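Local coordinates for 3-carboxy-cis,cis-muconate cycloisomerase (Acinetobacter calcoaceticus, PDB 1Q5N), which is a mostly helical tetrameric enzyme of the fumarase/aspartase (lyase) superfamily, built round long helical bundles, at residues Q132-Q135 / C136-A140; W258-M261 / M262-E265; E353-A356 / E357-H360. One frame throughout, in Å; residues are numbered along the deposited sequence.

Contact 1. Residues Q132-Q135 / C136-A140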
loop_
_atom_site.group_PDB
_atom_site.type_symbol
_atom_site.label_atom_id
_atom_site.label_comp_id
_atom_site.label_asym_id
_atom_site.label_seq_id
_atom_site.Cartn_x
_atom_site.Cartn_y
_atom_site.Cartn_z
ATOM N N GLN A 132 2.454 15.373 22.671
ATOM C CA GLN A 132 1.777 16.174 21.642
ATOM C C GLN A 132 0.289 15.817 21.629
ATOM O O GLN A 132 -0.560 16.680 21.571
ATOM C CB GLN A 132 2.348 15.892 20.276
ATOM C CG GLN A 132 3.776 16.336 20.106
ATOM C CD GLN A 132 4.296 15.938 18.727
ATOM O OE1 GLN A 132 4.383 14.757 18.431
ATOM N NE2 GLN A 132 4.629 16.918 17.882
ATOM N N VAL A 133 -0.039 14.535 21.733
ATOM C CA VAL A 133 -1.448 14.162 21.721
ATOM C C VAL A 133 -2.184 14.745 22.937
ATOM O O VAL A 133 -3.337 15.180 22.826
ATOM C CB VAL A 133 -1.613 12.649 21.708
ATOM C CG1 VAL A 133 -3.063 12.279 21.928
ATOM C CG2 VAL A 133 -1.092 12.110 20.383
ATOM N N GLN A 134 -1.509 14.729 24.091
ATOM C CA GLN A 134 -2.048 15.242 25.331
ATOM C C GLN A 134 -2.370 16.759 25.152
ATOM O O GLN A 134 -3.427 17.207 25.559
ATOM C CB GLN A 134 -0.998 15.041 26.440
ATOM C CG GLN A 134 -1.413 15.511 27.810
ATOM C CD GLN A 134 -2.623 14.722 28.348
ATOM O OE1 GLN A 134 -2.588 13.488 28.428
ATOM N NE2 GLN A 134 -3.693 15.438 28.724
ATOM N N GLN A 135 -1.457 17.536 24.578
ATOM C CA GLN A 135 -1.729 18.946 24.363
ATOM C C GLN A 135 -2.859 19.164 23.338
ATOM O O GLN A 135 -3.671 20.085 23.501
ATOM C CB GLN A 135 -0.498 19.673 23.863
ATOM C CG GLN A 135 0.547 19.763 24.856
ATOM C CD GLN A 135 1.713 20.478 24.281
ATOM O OE1 GLN A 135 1.712 21.714 24.202
ATOM N NE2 GLN A 135 2.721 19.724 23.839
ATOM N N CYS A 136 -2.876 18.349 22.272
ATOM C CA CYS A 136 -3.930 18.435 21.281
ATOM C C CYS A 136 -5.255 18.161 21.993
ATOM O O CYS A 136 -6.224 18.878 21.776
ATOM C CB CYS A 136 -3.733 17.409 20.125
ATOM S SG CYS A 136 -2.505 17.944 18.927
ATOM N N TYR A 137 -5.301 17.122 22.823
ATOM C CA TYR A 137 -6.525 16.779 23.567
ATOM C C TYR A 137 -7.028 17.963 24.447
ATOM O O TYR A 137 -8.194 18.376 24.379
ATOM C CB TYR A 137 -6.243 15.577 24.434
ATOM C CG TYR A 137 -7.404 15.087 25.280
ATOM C CD1 TYR A 137 -8.661 14.878 24.723
ATOM C CD2 TYR A 137 -7.197 14.697 26.613
ATOM C CE1 TYR A 137 -9.660 14.289 25.426
ATOM C CE2 TYR A 137 -8.209 14.088 27.351
ATOM C CZ TYR A 137 -9.429 13.878 26.759
ATOM O OH TYR A 137 -10.403 13.198 27.463
ATOM N N GLU A 138 -6.124 18.499 25.259
ATOM C CA GLU A 138 -6.418 19.609 26.157
ATOM C C GLU A 138 -6.940 20.797 25.388
ATOM O O GLU A 138 -8.008 21.341 25.726
ATOM C CB GLU A 138 -5.165 20.017 26.942
ATOM C CG GLU A 138 -4.992 19.068 28.103
ATOM C CD GLU A 138 -3.695 19.274 28.869
ATOM O OE1 GLU A 138 -2.836 20.104 28.448
ATOM O OE2 GLU A 138 -3.538 18.581 29.893
ATOM N N THR A 139 -6.175 21.200 24.377
ATOM C CA THR A 139 -6.581 22.306 23.542
ATOM C C THR A 139 -7.952 22.007 22.847
ATOM O O THR A 139 -8.836 22.866 22.837
ATOM C CB THR A 139 -5.492 22.612 22.527
ATOM O OG1 THR A 139 -4.256 22.800 23.226
ATOM C CG2 THR A 139 -5.814 23.851 21.734
ATOM N N ALA A 140 -8.178 20.800 22.330
ATOM C CA ALA A 140 -9.464 20.580 21.677
ATOM C C ALA A 140 -10.596 20.661 22.706
ATOM O O ALA A 140 -11.658 21.193 22.399
ATOM C CB ALA A 140 -9.508 19.230 20.952
#
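Gln134 and Glu138 meet one turn apart on the long helix 110-146, which belongs to the helical core of this lyase-type fold. Their side chains pass each other at a slant. The amide plane of Gln134 is turned 67° from the carboxylate plane of Glu138. Gln134 CG stands anti to the backbone N (chi1 -179°), and a bend at chi2 swings the amide forward, toward the next turn and Glu138. This carries Gln134 NE2 to 3.4 Å from Glu138 OE2. The hydrogen bond is weak, with an N-H...O angle of 145°. Gln134 NE2 also lies at the edge of the Tyr137 ring, near its plane, 4.2 Å from Tyr137 CD2. The amide therefore touches the ring at its rim and not over a face.

Backbone bonds of the i to i+4 kind run through the segment. Cys136 N donates to Gln132 O, Tyr137 N to Val133 O and Glu138 N to Gln134 O. The Cys136 side chain adds a close approach, with SG 3.5 Å from Gln132 O.

The faces of the helix have different neighbours. Val133, Gln134, Cys136 and Tyr137 touch helix 166-191, while Gln132 and Gln135 touch helix 323-351. The buried Gln132 gives its NE2 to Ala339 O of that second helix. The contact thus lies on a helix that packs against two others of the same chain.

Two donors from one residue hold Gln135 O. Thr139 OG1 lies anti to its own carbonyl carbon, which turns the hydroxyl back toward the preceding turn. Thr139 N reaches Gln135 O at 2.9 Å from one face of the carbonyl plane, and Thr139 OG1 reaches it at 2.8 Å from the opposite face.

Contact 2. Residues W258-M261 / M262-E265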
loop_
_atom_site.group_PDB
_atom_site.type_symbol
_atom_site.label_atom_id
_atom_site.label_comp_id
_atom_site.label_asym_id
_atom_site.label_seq_id
_atom_site.Cartn_x
_atom_site.Cartn_y
_atom_site.Cartn_z
ATOM N N TRP A 258 -10.761 21.435 8.260
ATOM C CA TRP A 258 -10.514 22.846 8.372
ATOM C C TRP A 258 -10.112 23.457 7.033
ATOM O O TRP A 258 -10.427 24.628 6.779
ATOM C CB TRP A 258 -9.524 23.180 9.534
ATOM C CG TRP A 258 -8.052 23.048 9.235
ATOM C CD1 TRP A 258 -7.347 23.765 8.331
ATOM C CD2 TRP A 258 -7.096 22.192 9.896
ATOM N NE1 TRP A 258 -6.020 23.436 8.377
ATOM C CE2 TRP A 258 -5.832 22.474 9.331
ATOM C CE3 TRP A 258 -7.195 21.229 10.913
ATOM C CZ2 TRP A 258 -4.641 21.828 9.741
ATOM C CZ3 TRP A 258 -6.006 20.576 11.324
ATOM C CH2 TRP A 258 -4.750 20.889 10.730
ATOM N N SER A 259 -9.479 22.694 6.136
ATOM C CA SER A 259 -9.125 23.332 4.852
ATOM C C SER A 259 -10.396 23.485 4.011
ATOM O O SER A 259 -10.499 24.389 3.199
ATOM C CB SER A 259 -8.034 22.540 4.096
ATOM O OG SER A 259 -8.428 21.226 3.768
ATOM N N LEU A 260 -11.374 22.597 4.192
ATOM C CA LEU A 260 -12.630 22.752 3.443
ATOM C C LEU A 260 -13.345 24.014 4.004
ATOM O O LEU A 260 -14.014 24.765 3.263
ATOM C CB LEU A 260 -13.557 21.544 3.624
ATOM C CG LEU A 260 -13.226 20.311 2.767
ATOM C CD1 LEU A 260 -14.214 19.202 3.128
ATOM C CD2 LEU A 260 -13.317 20.646 1.271
ATOM N N MET A 261 -13.196 24.243 5.308
ATOM C CA MET A 261 -13.840 25.399 5.925
ATOM C C MET A 261 -13.120 26.705 5.566
ATOM O O MET A 261 -13.634 27.777 5.824
ATOM C CB MET A 261 -13.945 25.205 7.453
ATOM C CG MET A 261 -14.916 24.093 7.837
ATOM S SD MET A 261 -14.897 23.662 9.644
ATOM C CE MET A 261 -15.722 24.947 10.192
ATOM N N MET A 262 -11.936 26.596 4.983
ATOM C CA MET A 262 -11.180 27.749 4.560
ATOM C C MET A 262 -11.432 28.075 3.090
ATOM O O MET A 262 -10.851 29.058 2.589
ATOM C CB MET A 262 -9.674 27.506 4.706
ATOM C CG MET A 262 -9.066 28.033 5.937
ATOM S SD MET A 262 -7.305 27.617 6.110
ATOM C CE MET A 262 -6.529 28.997 5.277
ATOM N N GLN A 263 -12.218 27.266 2.372
ATOM C CA GLN A 263 -12.459 27.617 0.944
ATOM C C GLN A 263 -13.014 29.058 0.892
ATOM O O GLN A 263 -13.793 29.474 1.770
ATOM C CB GLN A 263 -13.465 26.669 0.276
ATOM C CG GLN A 263 -12.948 25.249 0.140
ATOM C CD GLN A 263 -14.052 24.289 -0.279
ATOM O OE1 GLN A 263 -14.239 24.048 -1.459
ATOM N NE2 GLN A 263 -14.808 23.746 0.703
ATOM N N THR A 264 -12.603 29.817 -0.112
ATOM C CA THR A 264 -13.039 31.193 -0.239
ATOM C C THR A 264 -14.556 31.388 -0.087
ATOM O O THR A 264 -15.014 32.340 0.550
ATOM C CB THR A 264 -12.602 31.766 -1.621
ATOM O OG1 THR A 264 -11.204 31.488 -1.825
ATOM C CG2 THR A 264 -12.830 33.309 -1.680
ATOM N N GLU A 265 -15.341 30.489 -0.661
ATOM C CA GLU A 265 -16.784 30.630 -0.616
ATOM C C GLU A 265 -17.408 30.190 0.711
ATOM O O GLU A 265 -18.599 30.377 0.916
ATOM C CB GLU A 265 -17.447 29.847 -1.786
ATOM C CG GLU A 265 -16.889 30.121 -3.225
ATOM C CD GLU A 265 -15.541 29.432 -3.565
ATOM O OE1 GLU A 265 -14.855 28.924 -2.649
ATOM O OE2 GLU A 265 -15.154 29.410 -4.766
#
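Gln263 CG stands anti to the carbonyl carbon (chi1 -67°), and the chain beyond it is extended, which carries the amide back beside Leu260. This is the C-terminal end of helix 235-261, where the chain leaves the helix for a loop. The side chains of Leu260 and Gln263 run side by side and point the same way, with Leu260 CD2 3.5 Å from Gln263 NE2.

Leu260 O takes two bonds from Gln263. Gln263 N comes from above the carbonyl plane of Leu260, 3.2 Å from Leu260 O, an i to i+3 bond. One residue earlier, Met262 N makes a weak bond to Ser259 O. Met262 also makes a Met-aromatic contact: its SD sits at the edge of the Trp258 indole, 4.4 Å from Trp258 CD1. Trp258 NE1 is held by Glu271.

The surroundings are an interface. Gln263 NE2 also bonds to Gln263 OE1 of the second subunit, where Leu260 packs on its own counterpart. Glu265 forms a salt bridge with Arg155 of that subunit.

The backbone bond is the longer of the two to Leu260 O; Gln263 NE2 approaches Leu260 O in the carbonyl plane, on a lone pair, at 2.9 Å with an N-H...O angle of 165°.

Contact 3. Residues E353-A356 / E357-H360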
loop_
_atom_site.group_PDB
_atom_site.type_symbol
_atom_site.label_atom_id
_atom_site.label_comp_id
_atom_site.label_asym_id
_atom_site.label_seq_id
_atom_site.Cartn_x
_atom_site.Cartn_y
_atom_site.Cartn_z
ATOM N N GLU A 353 -8.813 30.607 13.859
ATOM C CA GLU A 353 -9.629 31.813 13.724
ATOM C C GLU A 353 -11.072 31.418 13.301
ATOM O O GLU A 353 -11.284 30.883 12.214
ATOM C CB GLU A 353 -9.002 32.655 12.646
ATOM C CG GLU A 353 -8.738 34.052 12.934
ATOM C CD GLU A 353 -8.013 34.673 11.726
ATOM O OE1 GLU A 353 -6.751 34.498 11.645
ATOM O OE2 GLU A 353 -8.715 35.290 10.854
ATOM N N VAL A 354 -12.063 31.682 14.139
ATOM C CA VAL A 354 -13.438 31.314 13.815
ATOM C C VAL A 354 -14.167 32.540 13.269
ATOM O O VAL A 354 -14.093 33.600 13.865
ATOM C CB VAL A 354 -14.151 30.792 15.080
ATOM C CG1 VAL A 354 -15.636 30.457 14.795
ATOM C CG2 VAL A 354 -13.399 29.558 15.610
ATOM N N ASN A 355 -14.836 32.427 12.122
ATOM C CA ASN A 355 -15.563 33.583 11.556
ATOM C C ASN A 355 -17.071 33.288 11.655
ATOM O O ASN A 355 -17.661 32.685 10.776
ATOM C CB ASN A 355 -15.159 33.822 10.106
ATOM C CG ASN A 355 -15.756 35.113 9.541
ATOM O OD1 ASN A 355 -16.920 35.440 9.793
ATOM N ND2 ASN A 355 -14.964 35.847 8.764
ATOM N N ALA A 356 -17.662 33.709 12.764
ATOM C CA ALA A 356 -19.061 33.500 13.111
ATOM C C ALA A 356 -20.050 34.082 12.122
ATOM O O ALA A 356 -21.121 33.525 11.937
ATOM C CB ALA A 356 -19.325 34.057 14.554
ATOM N N GLU A 357 -19.708 35.190 11.486
ATOM C CA GLU A 357 -20.603 35.768 10.497
ATOM C C GLU A 357 -20.772 34.927 9.255
ATOM O O GLU A 357 -21.893 34.782 8.746
ATOM C CB GLU A 357 -20.111 37.115 10.075
ATOM C CG GLU A 357 -20.685 38.158 10.922
ATOM C CD GLU A 357 -20.139 39.489 10.515
ATOM O OE1 GLU A 357 -20.459 39.933 9.357
ATOM O OE2 GLU A 357 -19.374 40.060 11.352
ATOM N N ASN A 358 -19.646 34.412 8.750
ATOM C CA ASN A 358 -19.670 33.516 7.589
ATOM C C ASN A 358 -20.437 32.244 7.959
ATOM O O ASN A 358 -21.211 31.740 7.159
ATOM C CB ASN A 358 -18.247 33.221 7.113
ATOM C CG ASN A 358 -17.659 34.419 6.392
ATOM O OD1 ASN A 358 -18.416 35.268 5.927
ATOM N ND2 ASN A 358 -16.338 34.498 6.281
ATOM N N MET A 359 -20.278 31.762 9.188
ATOM C CA MET A 359 -21.038 30.582 9.589
ATOM C C MET A 359 -22.531 30.881 9.555
ATOM O O MET A 359 -23.349 30.053 9.099
ATOM C CB MET A 359 -20.655 30.129 10.984
ATOM C CG MET A 359 -19.304 29.494 11.040
ATOM S SD MET A 359 -18.815 29.066 12.758
ATOM C CE MET A 359 -17.360 27.974 12.526
ATOM N N HIS A 360 -22.887 32.082 10.020
ATOM C CA HIS A 360 -24.296 32.489 10.057
ATOM C C HIS A 360 -24.808 32.611 8.630
ATOM O O HIS A 360 -25.874 32.105 8.303
ATOM C CB HIS A 360 -24.473 33.828 10.794
ATOM C CG HIS A 360 -25.837 34.420 10.600
ATOM N ND1 HIS A 360 -26.958 33.931 11.254
ATOM C CD2 HIS A 360 -26.296 35.331 9.700
ATOM C CE1 HIS A 360 -28.040 34.508 10.757
ATOM N NE2 HIS A 360 -27.669 35.358 9.813
#
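Ala356 O accepts from His360 N at 3.0 Å, an i to i+4 bond in the first turn of helix 356-364. The turn begins at Asn355, the N-cap residue. Asn355 O receives Met359 N at 3.2 Å, with the donor in the carbonyl plane. The Asn355 side chain makes the capping bond. Its CG is anti to the backbone N (chi1 -173°), and OD1 thereby comes over the start of the helix, 3.1 Å from Asn358 N. The N-H points almost straight at OD1, at 169°. Seen from the oxygen, the donor stands above the carbonyl plane and not on a lone pair.

The two asparagine amides lie against each other. Their planes are only 16° apart and stacked, and the side chains cross at a slant. Asn358 ND2 is 3.4 Å from Asn355 CG. The two ND2 atoms are also close, but both are donors and do not bond. Asn358 ND2 donates to Ala267 O, in the loop before strand 269-270, so the second amide has its own tie to the fold.

Val354, just before the cap, and Met359, four residues after it, meet as a hydrophobic staple. Met359 extends its chain beyond CG and brings CE to 3.8 Å from Val354 CG1. Both residues also touch Leu166 of helix 166-191.

Before the cap, strand 353-354 pairs antiparallel with strand 269-270, and Glu353 forms a salt bridge with Arg287. The capping bond gives an acceptor to a first-turn N-H that has no preceding helical carbonyl. The partly negative OD1 would probably also suit the positive end of the helix dipole.

From the N terminus, contact 1 comes first, inside helix 110-146. Contact 2 follows at the end of helix 235-261, where the chain turns toward strand 269-270. Contact 3 comes last, where strand 353-354 passes into helix 356-364. The three are in series, and none nests in or crosses another. Each is local, between residues three to five apart, and closes no long loop. Contact 1 stands apart, its centre about 23 and 24 Å from the centres of contacts 2 and 3. Contacts 2 and 3 touch: Met261 CE is 4.2 Å from Met359 CE. The pairing of strands 269-270 and 353-354 also brings their two regions together.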